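Local structure of acetyltransferase, GNAT family (Listeria monocytogenes str. 4b, 2OH1) at residues I58-R61 / I62-G65. The protein probably transfers an acetyl or other acyl group from a coenzyme A thioester to an as yet unidentified acceptor, as other GNAT-family enzymes do. Sequence-based numbering, arbitrary orientation. Where two conformers were deposited one is given.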
loop_
_atom_site.group_PDB
_atom_site.type_symbol
_atom_site.label_atom_id
_atom_site.label_comp_id
_atom_site.label_asym_id
_atom_site.label_seq_id
_atom_site.Cartn_x
_atom_site.Cartn_y
_atom_site.Cartn_z
ATOM N N ILE A 58 -11.166 4.651 8.897
ATOM C CA ILE A 58 -10.261 3.632 9.400
ATOM C C ILE A 58 -10.973 2.433 10.026
ATOM O O ILE A 58 -10.513 1.280 9.877
ATOM C CB ILE A 58 -9.235 4.254 10.361
ATOM C CG1 ILE A 58 -8.108 3.264 10.666
ATOM C CG2 ILE A 58 -9.942 4.854 11.551
ATOM C CD1 ILE A 58 -7.354 2.710 9.423
ATOM N N GLU A 59 -12.122 2.650 10.663
ATOM C CA GLU A 59 -12.823 1.513 11.313
ATOM C C GLU A 59 -13.290 0.525 10.256
ATOM O O GLU A 59 -13.220 -0.699 10.469
ATOM C CB GLU A 59 -13.942 1.993 12.219
ATOM C CG GLU A 59 -13.385 2.793 13.399
ATOM C CD GLU A 59 -14.406 3.216 14.437
ATOM O OE1 GLU A 59 -15.247 2.370 14.827
ATOM O OE2 GLU A 59 -14.321 4.393 14.907
ATOM N N GLN A 60 -13.762 1.021 9.126
ATOM C CA GLN A 60 -14.233 0.119 8.093
ATOM C C GLN A 60 -13.051 -0.522 7.360
ATOM O O GLN A 60 -13.118 -1.690 6.956
ATOM C CB GLN A 60 -15.164 0.847 7.118
ATOM C CG GLN A 60 -15.799 -0.052 6.096
ATOM C CD GLN A 60 -16.919 -0.921 6.689
ATOM O OE1 GLN A 60 -17.292 -0.787 7.859
ATOM N NE2 GLN A 60 -17.449 -1.825 5.868
ATOM N N ARG A 61 -11.955 0.200 7.221
ATOM C CA ARG A 61 -10.713 -0.465 6.717
ATOM C C ARG A 61 -10.317 -1.667 7.607
ATOM O O ARG A 61 -10.048 -2.766 7.117
ATOM C CB ARG A 61 -9.530 0.467 6.639
ATOM C CG ARG A 61 -9.716 1.631 5.730
ATOM C CD ARG A 61 -9.493 1.295 4.239
ATOM N NE ARG A 61 -10.645 0.708 3.659
ATOM C CZ ARG A 61 -11.789 1.325 3.389
ATOM N NH1 ARG A 61 -11.937 2.640 3.616
ATOM N NH2 ARG A 61 -12.791 0.639 2.857
ATOM N N ILE A 62 -10.347 -1.476 8.914
ATOM C CA ILE A 62 -10.064 -2.559 9.869
ATOM C C ILE A 62 -11.086 -3.692 9.773
ATOM O O ILE A 62 -10.722 -4.884 9.643
ATOM C CB ILE A 62 -9.918 -1.975 11.307
ATOM C CG1 ILE A 62 -8.691 -1.135 11.453
ATOM C CG2 ILE A 62 -9.923 -3.105 12.354
ATOM C CD1 ILE A 62 -8.682 -0.326 12.726
ATOM N N GLU A 63 -12.368 -3.365 9.734
ATOM C CA GLU A 63 -13.393 -4.355 9.634
ATOM C C GLU A 63 -13.279 -5.234 8.406
ATOM O O GLU A 63 -13.549 -6.440 8.457
ATOM C CB GLU A 63 -14.727 -3.689 9.593
ATOM C CG GLU A 63 -15.860 -4.662 9.595
ATOM C CD GLU A 63 -16.922 -4.203 10.508
ATOM O OE1 GLU A 63 -16.707 -4.315 11.740
ATOM O OE2 GLU A 63 -17.939 -3.700 9.987
ATOM N N LEU A 64 -12.904 -4.624 7.302
ATOM C CA LEU A 64 -12.830 -5.335 6.052
ATOM C C LEU A 64 -11.497 -6.039 5.811
ATOM O O LEU A 64 -11.307 -6.719 4.772
ATOM C CB LEU A 64 -13.033 -4.342 4.918
ATOM C CG LEU A 64 -14.422 -3.697 4.826
ATOM C CD1 LEU A 64 -14.429 -2.559 3.797
ATOM C CD2 LEU A 64 -15.488 -4.767 4.527
ATOM N N GLY A 65 -10.599 -5.964 6.786
ATOM C CA GLY A 65 -9.319 -6.651 6.657
ATOM C C GLY A 65 -8.397 -6.016 5.617
ATOM O O GLY A 65 -7.603 -6.725 4.958
#
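Leu64 lies against Gln60 one helical turn back, with CG of Leu64 3.2 Å from the carbonyl O of Gln60. In one of two conformers of Gln60, CG of that residue also comes within 3.7 Å of CD1 of Leu64. There CG stands anti to the backbone N and a single bend at chi2 (74°) turns the amide back, so that it crosses the leucine branch at an oblique angle with NE2 near CG. CD1 of Leu64 also meets NH2 of Arg61 at 3.7 Å, approaching the guanidinium obliquely. On the buried side, CG1 of Ile62 sits 3.4 Å from the carbonyl O of Ile58, and CD1 of Ile62 reaches CG1 of Ile58 at 4.2 Å.

Three successive i to i+4 backbone bonds set this spacing. The straightest runs from Ile62 N to Ile58 O (2.9 Å, N-H...O 165°). Glu63 N to Glu59 O follows, and Leu64 N to Gln60 O (3.0 Å, 151°) is the most bent. Gly65, with positive phi, then leaves helical geometry in a Schellman motif; its N donates to Ile62 O at 3.1 Å. The Leu64 carbonyl accepts a hydrogen bond from Lys85 NZ.

The Arg61 guanidinium is held beside Leu64 by salt bridges, NE to Glu66 and NH1 to Asp54; the nearby Arg84 is probably tolerated because of these carboxylates. Helix 58-63 ends through the Schellman turn at Gly65, just before strand 67-71 of the central GNAT sheet: Ile58 packs on Ile27 and Met31 of helix 24-40 and, with Arg61, on Val67 of that strand, while Ile62 rests on the loop residues Ala19 and Pro21.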